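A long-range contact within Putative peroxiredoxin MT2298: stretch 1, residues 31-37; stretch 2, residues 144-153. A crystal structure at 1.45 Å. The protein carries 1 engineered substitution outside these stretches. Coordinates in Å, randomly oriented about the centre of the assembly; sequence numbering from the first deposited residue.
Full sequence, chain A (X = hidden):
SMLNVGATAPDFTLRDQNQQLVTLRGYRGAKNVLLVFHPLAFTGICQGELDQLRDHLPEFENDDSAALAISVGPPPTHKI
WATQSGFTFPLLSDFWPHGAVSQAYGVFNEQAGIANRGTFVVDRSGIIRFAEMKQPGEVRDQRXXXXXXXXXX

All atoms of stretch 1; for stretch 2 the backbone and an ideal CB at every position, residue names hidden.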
# COMPACT_ATOMS: atom_id res chain seq x y z
N LYS A 31 6.49 28.03 -8.59
CA LYS A 31 5.54 27.29 -9.41
C LYS A 31 4.15 27.17 -8.78
O LYS A 31 4.01 27.07 -7.56
CB LYS A 31 6.08 25.89 -9.69
CG LYS A 31 7.37 25.89 -10.49
CD LYS A 31 7.84 24.48 -10.78
CE LYS A 31 9.26 24.44 -11.32
NZ LYS A 31 9.29 24.90 -12.73
N ASN A 32 3.14 27.17 -9.65
CA ASN A 32 1.82 26.66 -9.32
C ASN A 32 1.90 25.14 -9.26
O ASN A 32 2.60 24.52 -10.06
CB ASN A 32 0.78 27.11 -10.35
CG ASN A 32 0.77 28.61 -10.54
OD1 ASN A 32 0.55 29.35 -9.58
ND2 ASN A 32 1.05 29.06 -11.76
N VAL A 33 1.17 24.57 -8.31
CA VAL A 33 1.24 23.12 -8.07
C VAL A 33 -0.12 22.49 -8.25
O VAL A 33 -1.09 22.85 -7.57
CB VAL A 33 1.78 22.80 -6.67
CG1 VAL A 33 1.95 21.29 -6.50
CG2 VAL A 33 3.11 23.49 -6.39
N LEU A 34 -0.16 21.47 -9.11
CA LEU A 34 -1.33 20.62 -9.31
C LEU A 34 -1.14 19.41 -8.40
O LEU A 34 -0.16 18.66 -8.55
CB LEU A 34 -1.42 20.14 -10.75
CG LEU A 34 -2.60 19.24 -11.10
CD1 LEU A 34 -3.93 19.95 -11.03
CD2 LEU A 34 -2.39 18.61 -12.47
N LEU A 35 -2.08 19.26 -7.48
CA LEU A 35 -2.12 18.08 -6.57
C LEU A 35 -3.20 17.13 -7.05
O LEU A 35 -4.39 17.48 -7.05
CB LEU A 35 -2.47 18.50 -5.15
CG LEU A 35 -1.53 19.52 -4.51
CD1 LEU A 35 -1.99 19.86 -3.11
CD2 LEU A 35 -0.09 19.03 -4.50
N VAL A 36 -2.78 15.93 -7.48
CA VAL A 36 -3.70 14.91 -7.98
C VAL A 36 -3.76 13.75 -6.96
O VAL A 36 -2.95 12.81 -6.99
CB VAL A 36 -3.31 14.39 -9.39
CG1 VAL A 36 -4.35 13.39 -9.89
CG2 VAL A 36 -3.14 15.58 -10.37
N PHE A 37 -4.71 13.85 -6.05
CA PHE A 37 -4.99 12.73 -5.12
C PHE A 37 -5.69 11.63 -5.90
O PHE A 37 -6.54 11.91 -6.74
CB PHE A 37 -5.88 13.18 -3.96
CG PHE A 37 -5.18 14.09 -2.99
CD1 PHE A 37 -5.16 15.48 -3.18
CD2 PHE A 37 -4.57 13.58 -1.85
CE1 PHE A 37 -4.53 16.32 -2.26
CE2 PHE A 37 -3.95 14.42 -0.93
CZ PHE A 37 -3.92 15.78 -1.14
N UNK A 144 -10.20 20.95 -16.93
CA UNK A 144 -10.36 21.88 -15.84
C UNK A 144 -8.99 22.17 -15.19
O UNK A 144 -8.71 23.27 -14.72
CB UNK A 144 -11.35 21.33 -14.81
N UNK A 145 -8.14 21.15 -15.16
CA UNK A 145 -6.83 21.30 -14.57
C UNK A 145 -5.93 22.21 -15.38
O UNK A 145 -5.33 23.11 -14.84
CB UNK A 145 -6.17 19.93 -14.41
N UNK A 146 -5.85 21.95 -16.68
CA UNK A 146 -5.06 22.81 -17.54
C UNK A 146 -5.62 24.24 -17.53
O UNK A 146 -4.85 25.19 -17.51
CB UNK A 146 -5.03 22.25 -18.96
N UNK A 147 -6.94 24.40 -17.54
CA UNK A 147 -7.53 25.74 -17.48
C UNK A 147 -7.14 26.49 -16.21
O UNK A 147 -6.84 27.67 -16.24
CB UNK A 147 -9.05 25.64 -17.57
N UNK A 148 -7.17 25.78 -15.08
CA UNK A 148 -6.85 26.37 -13.80
C UNK A 148 -5.39 26.86 -13.75
O UNK A 148 -5.10 27.94 -13.25
CB UNK A 148 -7.11 25.36 -12.68
N UNK A 149 -4.49 26.02 -14.25
CA UNK A 149 -3.08 26.36 -14.32
C UNK A 149 -2.83 27.54 -15.25
O UNK A 149 -2.06 28.44 -14.92
CB UNK A 149 -2.27 25.15 -14.78
N UNK A 150 -3.50 27.55 -16.41
CA UNK A 150 -3.36 28.62 -17.40
C UNK A 150 -3.77 29.99 -16.85
O UNK A 150 -3.15 31.01 -17.18
CB UNK A 150 -4.20 28.29 -18.64
N UNK A 151 -4.78 30.02 -15.99
CA UNK A 151 -5.21 31.26 -15.33
C UNK A 151 -4.15 31.88 -14.39
O UNK A 151 -4.25 33.06 -14.04
CB UNK A 151 -6.49 30.98 -14.53
N UNK A 152 -3.16 31.09 -13.98
CA UNK A 152 -2.22 31.51 -12.95
C UNK A 152 -0.78 31.78 -13.43
O UNK A 152 0.12 31.97 -12.60
CB UNK A 152 -2.18 30.44 -11.86
N UNK A 153 -0.54 31.80 -14.73
CA UNK A 153 0.84 31.84 -15.24
C UNK A 153 1.52 33.17 -14.94
O UNK A 153 1.13 34.20 -15.47
CB UNK A 153 0.85 31.59 -16.75

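Strand 32-37 runs nearly antiparallel to the helix that begins stretch 2, at 161° with axes 9.6 Å apart at closest approach. Along the strand, Asn32, Leu34 and Val36 point toward the helix, so stretch 1 offers one polar group followed by two branched aliphatic side chains.

Position 144 has helical backbone angles, and its CB finds nothing of stretch 1 within 5.5 Å. Many residues would serve; it is Leu144, which lies out of reach of stretch 1.

At position 145 the CA-to-CB bond points toward the strand, and the ideal CB lies 4.1 Å from Leu34 CD1. No charge or polar side chain is on offer here, only the methyls of Leu34 and Val36. A leucine, methionine or phenylalanine could suit, while a long flat side chain could reach both. The residue is Trp145. Its ring runs along the two aliphatic side chains, with CE3 3.8 Å from Leu34 CD2 and CH2 3.9 Å from Val36 CG1; the indole NE1 is hydrogen-bonded elsewhere in the structure.

Positions 146, 147 and 148 complete a helical turn without touching the strand. The CB at 146 points away, and those at 147 and 148 are out of reach, so stretch 1 dictates little. They are Thr146, Asp147 and Ala148, the last a good helix former.

Position 149 lies across from Asn32, with the two CA atoms 7.0 Å apart. Its CB points sideways and meets nothing within 5.5 Å, so a side chain must extend beyond CB to touch stretch 1; leucine or methionine could do so, and perhaps isoleucine. Leu149, with chi1 m and chi2 t, brings its end nearer, placing CD2 4.1 Å from Asn32 CB. Its carbonyl O accepts a hydrogen bond from a water at 3.0 Å, and the same water accepts one from Asn32 ND2 at 2.8 Å.

Positions 150 and 151 are free of stretch 1, with CB away at the first and out of reach at the second. Small residues are well tolerated, and both are alanine; Ala150 opens a type I turn that ends at 153.

At position 152 the CB points toward stretch 1, 3.5 Å from Asn32 ND2. One hydrogen bond of Asn32 ND2 goes to the backbone: it donates to the carbonyl O of 152 at 3.2 Å. Since the backbone carbonyl supplies the acceptor, alanine, leucine, methionine or a polar residue could be accommodated. Leu152 sets aliphatic carbon beside the amide, without offering it a competing acceptor.

Position 153 closes the turn with its CB pointing away, suiting a small or polar residue. It is Thr153, whose N lies 4.3 Å from Asn32 ND2, a marginal contact.

Stretch 2, residues 144-153: LWTDALAALT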
# COMPACT_ATOMS: atom_id res chain seq x y z
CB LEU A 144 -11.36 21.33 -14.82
CG LEU A 144 -12.72 20.84 -15.36
CD1 LEU A 144 -13.55 20.22 -14.23
CD2 LEU A 144 -13.51 21.92 -16.06
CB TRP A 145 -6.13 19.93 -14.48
CG TRP A 145 -6.89 18.82 -13.79
CD1 TRP A 145 -8.11 18.88 -13.14
CD2 TRP A 145 -6.44 17.46 -13.64
NE1 TRP A 145 -8.45 17.63 -12.66
CE2 TRP A 145 -7.42 16.76 -12.93
CE3 TRP A 145 -5.28 16.79 -14.06
CZ2 TRP A 145 -7.28 15.41 -12.59
CZ3 TRP A 145 -5.15 15.46 -13.73
CH2 TRP A 145 -6.15 14.79 -13.03
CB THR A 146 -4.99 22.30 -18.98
OG1 THR A 146 -6.30 22.09 -19.50
CG2 THR A 146 -4.25 20.99 -19.07
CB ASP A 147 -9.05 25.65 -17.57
CG ASP A 147 -9.71 27.00 -17.43
OD1 ASP A 147 -9.57 27.79 -18.38
OD2 ASP A 147 -10.27 27.28 -16.35
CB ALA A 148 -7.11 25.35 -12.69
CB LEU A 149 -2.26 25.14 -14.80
CG LEU A 149 -2.12 24.01 -13.78
CD1 LEU A 149 -1.50 22.80 -14.46
CD2 LEU A 149 -1.30 24.42 -12.57
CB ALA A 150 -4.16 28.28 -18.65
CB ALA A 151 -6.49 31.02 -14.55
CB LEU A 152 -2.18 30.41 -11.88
CG LEU A 152 -3.49 30.25 -11.11
CD1 LEU A 152 -3.41 28.95 -10.33
CD2 LEU A 152 -3.75 31.43 -10.18
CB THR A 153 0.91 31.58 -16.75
OG1 THR A 153 0.08 32.52 -17.43
CG2 THR A 153 0.46 30.16 -17.06
O HOH W 1 0.74 27.69 -14.16
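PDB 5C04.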